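Local coordinates for type IV secretion system protein VirB11 (Brucella suis, PDB 2GZA), which binds and hydrolyses ATP as the hexameric ATPase of a type IV secretion system that could help Brucella establish its replication niche in the host, at residues V324-H329 with S341-D346; T190-L195 with G279-C284; P36-V41 with C51-A56; F201-I206 with K252-L257. All coordinates share one frame; numbering follows the deposited sequence.

Contact 1: residues V324-H329 with S341-D346; sequences VVVHVH and SEVWYD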
loop_
_atom_site.group_PDB
_atom_site.type_symbol
_atom_site.label_atom_id
_atom_site.label_comp_id
_atom_site.label_asym_id
_atom_site.label_seq_id
_atom_site.Cartn_x
_atom_site.Cartn_y
_atom_site.Cartn_z
ATOM N N VAL C 324 -1.086 -20.640 -25.581
ATOM C CA VAL C 324 -1.255 -22.060 -25.324
ATOM C C VAL C 324 -0.375 -22.503 -24.160
ATOM O O VAL C 324 0.770 -22.083 -24.044
ATOM C CB VAL C 324 -0.935 -22.910 -26.586
ATOM C CG1 VAL C 324 -1.103 -24.397 -26.308
ATOM C CG2 VAL C 324 -1.808 -22.493 -27.764
ATOM N N VAL C 325 -0.928 -23.338 -23.287
ATOM C CA VAL C 325 -0.146 -24.023 -22.263
ATOM C C VAL C 325 -0.328 -25.528 -22.446
ATOM O O VAL C 325 -1.449 -26.037 -22.359
ATOM C CB VAL C 325 -0.563 -23.629 -20.808
ATOM C CG1 VAL C 325 0.268 -24.397 -19.772
ATOM C CG2 VAL C 325 -0.437 -22.134 -20.576
ATOM N N VAL C 326 0.769 -26.230 -22.711
ATOM C CA VAL C 326 0.745 -27.686 -22.834
ATOM C C VAL C 326 1.341 -28.300 -21.582
ATOM O O VAL C 326 2.497 -28.048 -21.263
ATOM C CB VAL C 326 1.576 -28.190 -24.027
ATOM C CG1 VAL C 326 1.162 -29.615 -24.393
ATOM C CG2 VAL C 326 1.450 -27.257 -25.223
ATOM N N HIS C 327 0.556 -29.101 -20.869
ATOM C CA HIS C 327 1.046 -29.732 -19.649
ATOM C C HIS C 327 1.432 -31.178 -19.878
ATOM O O HIS C 327 0.642 -31.959 -20.387
ATOM C CB HIS C 327 0.034 -29.627 -18.512
ATOM C CG HIS C 327 0.472 -30.309 -17.251
ATOM N ND1 HIS C 327 1.509 -29.841 -16.476
ATOM C CD2 HIS C 327 0.024 -31.431 -16.637
ATOM C CE1 HIS C 327 1.676 -30.644 -15.437
ATOM N NE2 HIS C 327 0.787 -31.616 -15.510
ATOM N N VAL C 328 2.654 -31.524 -19.496
ATOM C CA VAL C 328 3.140 -32.900 -19.599
ATOM C C VAL C 328 3.148 -33.582 -18.237
ATOM O O VAL C 328 3.562 -32.992 -17.239
ATOM C CB VAL C 328 4.567 -32.986 -20.179
ATOM C CG1 VAL C 328 4.901 -34.432 -20.517
ATOM C CG2 VAL C 328 4.712 -32.126 -21.411
ATOM N N HIS C 329 2.694 -34.839 -18.211
ATOM C CA HIS C 329 2.766 -35.651 -17.002
ATOM C C HIS C 329 3.490 -36.962 -17.232
ATOM O O HIS C 329 3.323 -37.601 -18.269
ATOM C CB HIS C 329 1.407 -35.953 -16.395
ATOM C CG HIS C 329 1.473 -36.928 -15.257
ATOM N ND1 HIS C 329 0.836 -38.151 -15.278
ATOM C CD2 HIS C 329 2.140 -36.876 -14.080
ATOM C CE1 HIS C 329 1.078 -38.796 -14.149
ATOM N NE2 HIS C 329 1.873 -38.046 -13.408
ATOM N N SER C 341 -1.532 -34.125 -20.346
ATOM C CA SER C 341 -2.722 -34.113 -19.499
ATOM C C SER C 341 -3.787 -33.168 -20.030
ATOM O O SER C 341 -4.963 -33.516 -20.082
ATOM C CB SER C 341 -2.350 -33.674 -18.081
ATOM O OG SER C 341 -1.382 -34.526 -17.504
ATOM N N GLU C 342 -3.357 -31.969 -20.411
ATOM C CA GLU C 342 -4.256 -30.890 -20.778
ATOM C C GLU C 342 -3.558 -29.976 -21.769
ATOM O O GLU C 342 -2.349 -29.780 -21.695
ATOM C CB GLU C 342 -4.647 -30.100 -19.521
ATOM C CG GLU C 342 -5.688 -28.988 -19.734
ATOM C CD GLU C 342 -5.903 -28.107 -18.497
ATOM O OE1 GLU C 342 -6.580 -27.059 -18.636
ATOM O OE2 GLU C 342 -5.403 -28.448 -17.394
ATOM N N VAL C 343 -4.328 -29.436 -22.702
ATOM C CA VAL C 343 -3.879 -28.349 -23.552
ATOM C C VAL C 343 -4.833 -27.197 -23.301
ATOM O O VAL C 343 -6.041 -27.323 -23.500
ATOM C CB VAL C 343 -3.881 -28.726 -25.041
ATOM C CG1 VAL C 343 -3.564 -27.514 -25.894
ATOM C CG2 VAL C 343 -2.890 -29.844 -25.309
ATOM N N TRP C 344 -4.292 -26.085 -22.837
ATOM C CA TRP C 344 -5.093 -24.923 -22.549
ATOM C C TRP C 344 -4.991 -23.945 -23.718
ATOM O O TRP C 344 -3.897 -23.602 -24.162
ATOM C CB TRP C 344 -4.639 -24.304 -21.221
ATOM C CG TRP C 344 -5.408 -23.097 -20.821
ATOM C CD1 TRP C 344 -6.478 -23.055 -19.982
ATOM C CD2 TRP C 344 -5.171 -21.750 -21.243
ATOM N NE1 TRP C 344 -6.926 -21.762 -19.855
ATOM C CE2 TRP C 344 -6.143 -20.940 -20.620
ATOM C CE3 TRP C 344 -4.234 -21.146 -22.093
ATOM C CZ2 TRP C 344 -6.212 -19.561 -20.819
ATOM C CZ3 TRP C 344 -4.300 -19.768 -22.293
ATOM C CH2 TRP C 344 -5.286 -18.991 -21.657
ATOM N N TYR C 345 -6.144 -23.519 -24.218
ATOM C CA TYR C 345 -6.232 -22.531 -25.282
ATOM C C TYR C 345 -7.571 -21.819 -25.158
ATOM O O TYR C 345 -8.617 -22.448 -25.266
ATOM C CB TYR C 345 -6.078 -23.211 -26.645
ATOM C CG TYR C 345 -6.183 -22.298 -27.842
ATOM C CD1 TYR C 345 -5.330 -21.209 -27.997
ATOM C CD2 TYR C 345 -7.123 -22.540 -28.840
ATOM C CE1 TYR C 345 -5.422 -20.378 -29.111
ATOM C CE2 TYR C 345 -7.225 -21.712 -29.955
ATOM C CZ TYR C 345 -6.373 -20.637 -30.083
ATOM O OH TYR C 345 -6.474 -19.825 -31.187
ATOM N N ASP C 346 -7.535 -20.512 -24.916
ATOM C CA ASP C 346 -8.758 -19.734 -24.737
ATOM C C ASP C 346 -8.681 -18.329 -25.362
ATOM O O ASP C 346 -8.601 -17.336 -24.638
ATOM C CB ASP C 346 -9.109 -19.668 -23.244
ATOM C CG ASP C 346 -10.540 -19.231 -22.984
ATOM O OD1 ASP C 346 -11.349 -19.131 -23.934
ATOM O OD2 ASP C 346 -10.856 -18.986 -21.804
#
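Val325 and Trp344 form a hydrogen-bonded pair of an antiparallel beta hairpin, strands 324-331 and 339-345, in the mixed sheet that also carries strand 178-182, which leads into the predicted P-loop. Their two backbone bonds run from Trp344 N to Val325 O (2.9 Å) and from Val325 N to Trp344 O (3.1 Å), and the N-to-C directions of the short strand segments lie 176° apart, almost exactly antiparallel. Farther along, His327 N donates to Glu342 O at 3.1 Å, and Ser341 N donates to His327 O.

Val326 and Val343, the neighbouring non-hydrogen-bonded pair, lie side by side with their branches pointing the same way, and CG1 of Val326 meets CG2 of Val343. The other methyl of Val343, CG1, is anti to its backbone N (chi1 173°) and reaches CG1 of Val324 at 4.0 Å. On the reverse face the edge of the His327 ring carries CD2 to Ser341 OG, 3.5 Å away. That ring also lies beside Gly182, a predicted ATP-binding residue.

Strand 178-182 hydrogen-bonds to strand 324-331 on the flank away from Trp344. Helix 164-173 covers the face of Val324, Val326 and Val343, while helix 289-300 packs on Val325 and sets Phe293 edge-to-face with Trp344.

Contact 2: residues T190-L195 with G279-C284; sequences TLMKAL and GSITSC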
loop_
_atom_site.group_PDB
_atom_site.type_symbol
_atom_site.label_atom_id
_atom_site.label_comp_id
_atom_site.label_asym_id
_atom_site.label_seq_id
_atom_site.Cartn_x
_atom_site.Cartn_y
_atom_site.Cartn_z
ATOM N N THR C 190 12.213 -31.771 -24.132
ATOM C CA THR C 190 12.097 -32.612 -25.313
ATOM C C THR C 190 10.899 -32.204 -26.166
ATOM O O THR C 190 11.023 -32.082 -27.382
ATOM C CB THR C 190 12.027 -34.113 -24.949
ATOM O OG1 THR C 190 13.052 -34.423 -23.998
ATOM C CG2 THR C 190 12.220 -34.977 -26.183
ATOM N N LEU C 191 9.752 -31.979 -25.531
ATOM C CA LEU C 191 8.572 -31.506 -26.252
ATOM C C LEU C 191 8.828 -30.127 -26.872
ATOM O O LEU C 191 8.458 -29.863 -28.020
ATOM C CB LEU C 191 7.347 -31.470 -25.340
ATOM C CG LEU C 191 6.040 -30.959 -25.953
ATOM C CD1 LEU C 191 5.633 -31.783 -27.178
ATOM C CD2 LEU C 191 4.933 -30.956 -24.912
ATOM N N MET C 192 9.472 -29.256 -26.109
ATOM C CA MET C 192 9.825 -27.924 -26.587
ATOM C C MET C 192 10.667 -28.039 -27.860
ATOM O O MET C 192 10.426 -27.321 -28.837
ATOM C CB MET C 192 10.531 -27.129 -25.476
ATOM C CG MET C 192 10.919 -25.704 -25.819
ATOM S SD MET C 192 11.172 -24.618 -24.374
ATOM C CE MET C 192 12.070 -25.696 -23.251
ATOM N N LYS C 193 11.624 -28.964 -27.855
ATOM C CA LYS C 193 12.454 -29.228 -29.037
ATOM C C LYS C 193 11.650 -29.811 -30.200
ATOM O O LYS C 193 11.913 -29.482 -31.358
ATOM C CB LYS C 193 13.629 -30.147 -28.696
ATOM C CG LYS C 193 14.717 -29.476 -27.879
ATOM C CD LYS C 193 16.091 -30.071 -28.155
ATOM C CE LYS C 193 16.344 -31.326 -27.340
ATOM N NZ LYS C 193 17.789 -31.686 -27.321
ATOM N N ALA C 194 10.680 -30.666 -29.890
ATOM C CA ALA C 194 9.788 -31.202 -30.910
ATOM C C ALA C 194 8.993 -30.077 -31.556
ATOM O O ALA C 194 8.826 -30.048 -32.767
ATOM C CB ALA C 194 8.855 -32.247 -30.318
ATOM N N LEU C 195 8.512 -29.149 -30.738
ATOM C CA LEU C 195 7.731 -28.010 -31.222
ATOM C C LEU C 195 8.558 -27.033 -32.052
ATOM O O LEU C 195 8.045 -26.402 -32.980
ATOM C CB LEU C 195 7.065 -27.265 -30.059
ATOM C CG LEU C 195 5.935 -27.967 -29.303
ATOM C CD1 LEU C 195 5.535 -27.157 -28.087
ATOM C CD2 LEU C 195 4.728 -28.225 -30.196
ATOM N N GLY C 279 5.241 -16.108 -31.563
ATOM C CA GLY C 279 5.790 -17.429 -31.821
ATOM C C GLY C 279 6.799 -17.966 -30.831
ATOM O O GLY C 279 7.492 -18.942 -31.126
ATOM N N SER C 280 6.880 -17.333 -29.667
ATOM C CA SER C 280 7.750 -17.796 -28.586
ATOM C C SER C 280 7.300 -19.134 -28.021
ATOM O O SER C 280 6.110 -19.408 -27.904
ATOM C CB SER C 280 7.791 -16.777 -27.451
ATOM O OG SER C 280 8.515 -15.615 -27.823
ATOM N N ILE C 281 8.277 -19.965 -27.682
ATOM C CA ILE C 281 8.045 -21.217 -26.987
ATOM C C ILE C 281 8.958 -21.186 -25.778
ATOM O O ILE C 281 10.137 -20.847 -25.895
ATOM C CB ILE C 281 8.341 -22.446 -27.886
ATOM C CG1 ILE C 281 7.526 -22.384 -29.178
ATOM C CG2 ILE C 281 8.053 -23.759 -27.146
ATOM C CD1 ILE C 281 8.093 -23.238 -30.302
ATOM N N THR C 282 8.399 -21.505 -24.616
ATOM C CA THR C 282 9.165 -21.583 -23.375
ATOM C C THR C 282 8.634 -22.715 -22.499
ATOM O O THR C 282 7.690 -23.408 -22.880
ATOM C CB THR C 282 9.158 -20.229 -22.619
ATOM O OG1 THR C 282 10.020 -20.304 -21.480
ATOM C CG2 THR C 282 7.755 -19.845 -22.167
ATOM N N SER C 283 9.238 -22.914 -21.335
ATOM C CA SER C 283 8.746 -23.917 -20.402
ATOM C C SER C 283 8.627 -23.370 -18.984
ATOM O O SER C 283 9.160 -22.303 -18.666
ATOM C CB SER C 283 9.644 -25.145 -20.408
ATOM O OG SER C 283 10.839 -24.878 -19.706
ATOM N N CYS C 284 7.941 -24.124 -18.129
ATOM C CA CYS C 284 7.727 -23.736 -16.752
ATOM C C CYS C 284 7.361 -24.974 -15.939
ATOM O O CYS C 284 6.483 -25.733 -16.329
ATOM C CB CYS C 284 6.604 -22.691 -16.696
ATOM S SG CYS C 284 6.178 -22.047 -15.066
#
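Met192 and Ile281 are the main apolar pair where helix 188-196, whose first turn holds the last residues of the predicted ATP-binding loop, lies over strand 281-285. Their side chains slide past each other in opposite directions, bringing Met192 CG to 3.7 Å from the Ile281 branch methyl CG2. The longer arm of Ile281 runs the other way, its CD1 reaching Leu195 CB at 4.2 Å, one helical turn along. The short axes are nearly antiparallel (170°) and 8.9 Å apart, a spacing filled by these side chains.

The thioether makes a second kind of contact, with the strand itself. Met192 SD rests 3.7 Å from Thr282 C, on the peptide backbone, and the chain then bends at chi3 (42°), carrying Met192 CE to 3.8 Å from Ser283 CB.

Polar groups of the strand are engaged elsewhere. Ser283 OG bonds to Ala259 O and Thr282 OG1 to Leu258 O. Thr190 and Leu191 also pack against Tyr132 of a second subunit.

The chemistry is therefore hydrophobic contact between helix and strand, with the hydroxyls bonded to backbone carbonyls at the end of strand 255-258. Because Ser283 also sits beside Lys188, a predicted ATP-binding residue, and about 5 Å (side chain to ion) from a bound sulfate, the Ser283 end of this layer probably borders the nucleotide pocket.

Contact 3: residues P36-V41 with C51-A56; sequences PQITEV and CERASA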
loop_
_atom_site.group_PDB
_atom_site.type_symbol
_atom_site.label_atom_id
_atom_site.label_comp_id
_atom_site.label_asym_id
_atom_site.label_seq_id
_atom_site.Cartn_x
_atom_site.Cartn_y
_atom_site.Cartn_z
ATOM N N PRO C 36 21.383 -0.455 -50.480
ATOM C CA PRO C 36 20.162 0.185 -49.984
ATOM C C PRO C 36 18.978 -0.762 -49.814
ATOM O O PRO C 36 18.088 -0.472 -49.021
ATOM C CB PRO C 36 19.858 1.247 -51.059
ATOM C CG PRO C 36 21.150 1.469 -51.773
ATOM C CD PRO C 36 21.808 0.124 -51.770
ATOM N N GLN C 37 18.984 -1.878 -50.533
ATOM C CA GLN C 37 17.882 -2.825 -50.499
ATOM C C GLN C 37 17.971 -3.821 -49.333
ATOM O O GLN C 37 17.042 -4.593 -49.092
ATOM C CB GLN C 37 17.794 -3.541 -51.839
ATOM C CG GLN C 37 16.380 -3.591 -52.386
ATOM C CD GLN C 37 16.306 -4.168 -53.780
ATOM O OE1 GLN C 37 17.116 -5.017 -54.165
ATOM N NE2 GLN C 37 15.318 -3.716 -54.547
ATOM N N ILE C 38 19.098 -3.791 -48.623
ATOM C CA ILE C 38 19.361 -4.634 -47.457
ATOM C C ILE C 38 19.111 -3.796 -46.216
ATOM O O ILE C 38 19.601 -2.674 -46.138
ATOM C CB ILE C 38 20.834 -5.153 -47.477
ATOM C CG1 ILE C 38 21.004 -6.267 -48.508
ATOM C CG2 ILE C 38 21.299 -5.630 -46.091
ATOM C CD1 ILE C 38 22.449 -6.616 -48.810
ATOM N N THR C 39 18.364 -4.322 -45.250
ATOM C CA THR C 39 18.015 -3.511 -44.096
ATOM C C THR C 39 18.706 -3.974 -42.820
ATOM O O THR C 39 19.171 -3.150 -42.040
ATOM C CB THR C 39 16.493 -3.369 -43.931
ATOM O OG1 THR C 39 15.886 -3.221 -45.221
ATOM C CG2 THR C 39 16.166 -2.128 -43.101
ATOM N N GLU C 40 18.777 -5.288 -42.607
ATOM C CA GLU C 40 19.521 -5.826 -41.482
ATOM C C GLU C 40 20.718 -6.644 -41.956
ATOM O O GLU C 40 20.638 -7.353 -42.959
ATOM C CB GLU C 40 18.613 -6.658 -40.571
ATOM C CG GLU C 40 18.262 -5.978 -39.249
ATOM C CD GLU C 40 17.258 -4.852 -39.393
ATOM O OE1 GLU C 40 16.746 -4.626 -40.507
ATOM O OE2 GLU C 40 16.969 -4.186 -38.384
ATOM N N VAL C 41 21.826 -6.529 -41.236
ATOM C CA VAL C 41 23.021 -7.327 -41.508
ATOM C C VAL C 41 23.441 -8.049 -40.234
ATOM O O VAL C 41 23.774 -7.417 -39.234
ATOM C CB VAL C 41 24.217 -6.471 -42.018
ATOM C CG1 VAL C 41 25.364 -7.366 -42.474
ATOM C CG2 VAL C 41 23.807 -5.555 -43.155
ATOM N N CYS C 51 21.445 -11.572 -44.078
ATOM C CA CYS C 51 20.861 -10.254 -44.302
ATOM C C CYS C 51 19.372 -10.300 -44.622
ATOM O O CYS C 51 18.886 -11.231 -45.261
ATOM C CB CYS C 51 21.647 -9.460 -45.352
ATOM S SG CYS C 51 21.537 -10.092 -47.023
ATOM N N GLU C 52 18.654 -9.297 -44.133
ATOM C CA GLU C 52 17.223 -9.172 -44.354
ATOM C C GLU C 52 16.972 -8.336 -45.605
ATOM O O GLU C 52 17.280 -7.139 -45.633
ATOM C CB GLU C 52 16.548 -8.536 -43.135
ATOM C CG GLU C 52 15.107 -8.102 -43.371
ATOM C CD GLU C 52 14.377 -7.739 -42.092
ATOM O OE1 GLU C 52 14.362 -8.566 -41.155
ATOM O OE2 GLU C 52 13.800 -6.631 -42.029
ATOM N N ARG C 53 16.446 -8.987 -46.641
ATOM C CA ARG C 53 16.106 -8.328 -47.901
ATOM C C ARG C 53 14.710 -7.767 -47.828
ATOM O O ARG C 53 14.591 -6.700 -47.468
ATOM C CB ARG C 53 16.311 -9.226 -49.126
ATOM C CG ARG C 53 15.912 -8.584 -50.484
ATOM C CD ARG C 53 17.045 -7.824 -51.144
ATOM N NE ARG C 53 18.246 -8.650 -51.182
ATOM C CZ ARG C 53 19.426 -8.261 -51.651
ATOM N NH1 ARG C 53 19.598 -7.045 -52.160
ATOM N NH2 ARG C 53 20.439 -9.109 -51.610
ATOM N N ALA C 54 13.633 -8.428 -48.148
ATOM C CA ALA C 54 12.341 -7.769 -48.022
ATOM C C ALA C 54 11.606 -8.537 -46.950
ATOM O O ALA C 54 10.655 -9.258 -47.245
ATOM C CB ALA C 54 11.598 -7.793 -49.363
ATOM N N SER C 55 12.097 -8.414 -45.716
ATOM C CA SER C 55 11.602 -9.172 -44.564
ATOM C C SER C 55 11.915 -10.675 -44.699
ATOM O O SER C 55 11.319 -11.523 -44.029
ATOM C CB SER C 55 10.114 -8.879 -44.356
ATOM O OG SER C 55 9.863 -7.478 -44.486
ATOM N N ALA C 56 12.877 -10.980 -45.563
ATOM C CA ALA C 56 13.329 -12.348 -45.790
ATOM C C ALA C 56 14.837 -12.443 -45.616
ATOM O O ALA C 56 15.577 -11.559 -46.057
ATOM C CB ALA C 56 12.925 -12.810 -47.178
#
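Ile38 and Cys51 make the tightly packed part of this contact, at the open end of the hairpin formed by strands 40-43 and 48-52 in the N-terminal antiparallel sheet. Ile38 CG2 touches Cys51 CB at 3.9 Å. The thiol sulfur is placed between its backbone N and carbonyl carbon (chi1 69°), where Cys51 SG meets Ile38 CD1 at 4.0 Å. Trp32 of helix 30-34 packs on both residues.

Two backbone bonds hold the two segments together beside this pair. Thr39 N donates to Glu52 O at 3.0 Å in a nearly straight bond (174°), and Glu52 N donates to Glu40 O, also at 3.0 Å.

The looser side begins at Arg53, whose chain is bent at chi2 and chi3. Its guanidinium offers one face to Ile38 CG1, which sits 3.9 Å above the plane and toward the rim. Gln37, an exposed residue, crosses it obliquely with the amide turned 85° from the guanidinium, and Gln37 OE1 stays 3.8 Å from Arg53 NH1. Arg53 NE forms a salt bridge with Glu58.

Glu40 and Glu52 add a further feature. They lie side by side and point the same way, their CB atoms in contact and Glu40 OE1 only 3.9 Å from Glu52 OE2. Two like charges so near would be expected to repel. Lys252 NZ, in long and weak ion pairs with both, probably offsets part of that cost and weakly links this hairpin to the loop before strand 255-258.

Contact 4: residues F201-I206 with K252-L257; sequences FDQRLI and KPTRIL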
loop_
_atom_site.group_PDB
_atom_site.type_symbol
_atom_site.label_atom_id
_atom_site.label_comp_id
_atom_site.label_asym_id
_atom_site.label_seq_id
_atom_site.Cartn_x
_atom_site.Cartn_y
_atom_site.Cartn_z
ATOM N N PHE C 201 12.215 -23.312 -41.359
ATOM C CA PHE C 201 13.670 -23.337 -41.268
ATOM C C PHE C 201 14.349 -22.039 -41.699
ATOM O O PHE C 201 15.547 -21.856 -41.473
ATOM C CB PHE C 201 14.221 -24.513 -42.078
ATOM C CG PHE C 201 13.711 -25.855 -41.621
ATOM C CD1 PHE C 201 13.488 -26.869 -42.537
ATOM C CD2 PHE C 201 13.447 -26.106 -40.271
ATOM C CE1 PHE C 201 13.021 -28.111 -42.122
ATOM C CE2 PHE C 201 12.975 -27.345 -39.851
ATOM C CZ PHE C 201 12.764 -28.346 -40.777
ATOM N N ASP C 202 13.585 -21.138 -42.309
ATOM C CA ASP C 202 14.126 -19.876 -42.817
ATOM C C ASP C 202 13.934 -18.698 -41.860
ATOM O O ASP C 202 14.270 -17.553 -42.187
ATOM C CB ASP C 202 13.531 -19.550 -44.194
ATOM C CG ASP C 202 12.029 -19.302 -44.150
ATOM O OD1 ASP C 202 11.364 -19.728 -43.179
ATOM O OD2 ASP C 202 11.512 -18.673 -45.099
ATOM N N GLN C 203 13.387 -18.985 -40.683
ATOM C CA GLN C 203 13.155 -17.960 -39.673
ATOM C C GLN C 203 14.351 -17.821 -38.744
ATOM O O GLN C 203 15.036 -18.798 -38.446
ATOM C CB GLN C 203 11.891 -18.266 -38.878
ATOM C CG GLN C 203 10.600 -18.051 -39.663
ATOM C CD GLN C 203 9.346 -18.213 -38.817
ATOM O OE1 GLN C 203 9.408 -18.332 -37.597
ATOM N NE2 GLN C 203 8.199 -18.220 -39.471
ATOM N N ARG C 204 14.609 -16.601 -38.298
ATOM C CA ARG C 204 15.737 -16.338 -37.424
ATOM C C ARG C 204 15.364 -16.634 -35.968
ATOM O O ARG C 204 14.394 -16.078 -35.458
ATOM C CB ARG C 204 16.216 -14.894 -37.595
ATOM C CG ARG C 204 17.356 -14.512 -36.671
ATOM C CD ARG C 204 18.006 -13.224 -37.093
ATOM N NE ARG C 204 19.399 -13.185 -36.657
ATOM C CZ ARG C 204 19.891 -12.310 -35.792
ATOM N NH1 ARG C 204 19.116 -11.371 -35.269
ATOM N NH2 ARG C 204 21.167 -12.360 -35.468
ATOM N N LEU C 205 16.140 -17.498 -35.311
ATOM C CA LEU C 205 15.848 -17.913 -33.931
ATOM C C LEU C 205 16.964 -17.559 -32.965
ATOM O O LEU C 205 18.144 -17.639 -33.295
ATOM C CB LEU C 205 15.547 -19.415 -33.841
ATOM C CG LEU C 205 14.541 -20.031 -34.817
ATOM C CD1 LEU C 205 14.355 -21.514 -34.532
ATOM C CD2 LEU C 205 13.215 -19.320 -34.762
ATOM N N ILE C 206 16.574 -17.161 -31.765
ATOM C CA ILE C 206 17.517 -16.897 -30.697
ATOM C C ILE C 206 17.094 -17.677 -29.448
ATOM O O ILE C 206 15.978 -17.519 -28.967
ATOM C CB ILE C 206 17.644 -15.377 -30.421
ATOM C CG1 ILE C 206 18.076 -14.641 -31.707
ATOM C CG2 ILE C 206 18.613 -15.123 -29.268
ATOM C CD1 ILE C 206 18.356 -13.155 -31.561
ATOM N N LYS C 252 17.459 -9.326 -34.547
ATOM C CA LYS C 252 16.209 -9.126 -35.275
ATOM C C LYS C 252 15.598 -10.492 -35.381
ATOM O O LYS C 252 15.515 -11.033 -36.473
ATOM C CB LYS C 252 16.490 -8.479 -36.646
ATOM C CG LYS C 252 15.292 -8.306 -37.585
ATOM C CD LYS C 252 14.684 -6.907 -37.552
ATOM C CE LYS C 252 13.580 -6.800 -38.595
ATOM N NZ LYS C 252 13.178 -5.395 -38.877
ATOM N N PRO C 253 15.195 -11.079 -34.235
ATOM C CA PRO C 253 14.795 -12.467 -34.316
ATOM C C PRO C 253 13.380 -12.570 -34.852
ATOM O O PRO C 253 12.621 -11.610 -34.777
ATOM C CB PRO C 253 14.866 -12.938 -32.861
ATOM C CG PRO C 253 14.580 -11.723 -32.054
ATOM C CD PRO C 253 15.045 -10.540 -32.869
ATOM N N THR C 254 13.047 -13.720 -35.418
ATOM C CA THR C 254 11.677 -14.013 -35.757
ATOM C C THR C 254 10.992 -14.527 -34.486
ATOM O O THR C 254 9.915 -14.048 -34.133
ATOM C CB THR C 254 11.563 -15.024 -36.907
ATOM O OG1 THR C 254 12.569 -14.754 -37.892
ATOM C CG2 THR C 254 10.197 -14.933 -37.548
ATOM N N ARG C 255 11.614 -15.484 -33.799
ATOM C CA ARG C 255 11.143 -15.883 -32.470
ATOM C C ARG C 255 12.258 -16.006 -31.442
ATOM O O ARG C 255 13.425 -16.250 -31.786
ATOM C CB ARG C 255 10.269 -17.146 -32.476
ATOM C CG ARG C 255 10.450 -18.093 -33.646
ATOM C CD ARG C 255 9.202 -18.105 -34.528
ATOM N NE ARG C 255 8.119 -18.835 -33.875
ATOM C CZ ARG C 255 7.092 -19.400 -34.500
ATOM N NH1 ARG C 255 6.979 -19.335 -35.816
ATOM N NH2 ARG C 255 6.174 -20.038 -33.796
ATOM N N ILE C 256 11.877 -15.817 -30.181
ATOM C CA ILE C 256 12.778 -15.948 -29.048
ATOM C C ILE C 256 12.409 -17.200 -28.280
ATOM O O ILE C 256 11.243 -17.408 -27.944
ATOM C CB ILE C 256 12.701 -14.702 -28.144
ATOM C CG1 ILE C 256 13.126 -13.463 -28.935
ATOM C CG2 ILE C 256 13.591 -14.863 -26.930
ATOM C CD1 ILE C 256 12.468 -12.167 -28.506
ATOM N N LEU C 257 13.406 -18.040 -28.029
ATOM C CA LEU C 257 13.192 -19.324 -27.390
ATOM C C LEU C 257 13.939 -19.354 -26.071
ATOM O O LEU C 257 15.107 -19.731 -26.008
ATOM C CB LEU C 257 13.608 -20.459 -28.321
ATOM C CG LEU C 257 12.979 -20.400 -29.717
ATOM C CD1 LEU C 257 13.710 -21.331 -30.687
ATOM C CD2 LEU C 257 11.483 -20.708 -29.672
#
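Arg204 and Thr254 share the densest group of polar bonds, where strands 205-209 and 255-258 begin to run parallel. At the point where this pairing begins, Arg204 O accepts from two successive amides, Thr254 N at 2.7 Å and Arg255 N at 3.3 Å. Thr254 answers with its hydroxyl: OG1, anti to the carbonyl carbon (chi1 -39°), receives Arg204 N at 2.8 Å.

A second polar link joins Gln203 and Arg255. The amide and guanidinium are nearly coplanar, 28° apart, and Arg255 NH1 donates to a lone pair of Gln203 OE1 at 3.2 Å. Regular parallel bonding then takes over, with Ile206 N bonded to Arg255 O and Leu257 N to Ile206 O (2.8 Å).

Outside this ladder, packing divides between the two faces. Ile206 CD1 rests on Pro253 CB at 3.7 Å, while Leu205 CD1 meets Leu257 CD1 at 3.9 Å on the other face, where the Leu205 side chain also runs alongside that of Arg255.

Both arginines are held largely by neutral oxygens. Beyond Gln203, Arg255 gives NE to Gly279 O and NH2 to Val172 O; Arg204 gives NE to Asn221 OD1 and NH2 to Asn44 OD1. This is consistent with these buried guanidiniums acting as branched donors that link the strand starts to helix 164-173 (Val172), to the loop at Gly279 and, through Asn44, to the N-terminal hairpin.

From the N terminus, contact 3 comes first and closes a short hairpin loop in the antiparallel sheet. Residues 190-195 then open contact 2, and before residues 279-284 complete it, contact 4 both opens and closes within that span, pairing two parallel strands. Contact 1 follows in series as a second hairpin, its centre about 37 Å from that of contact 3. Neighbours touch in a chain: Lys252 weakly links contacts 3 and 4, contacts 4 and 2 meet at Arg255 and Gly279, and Leu191 packs on Val326 and Val328 between contacts 2 and 1. Together they run from the N-terminal sheet across the ATPase core to its far edge.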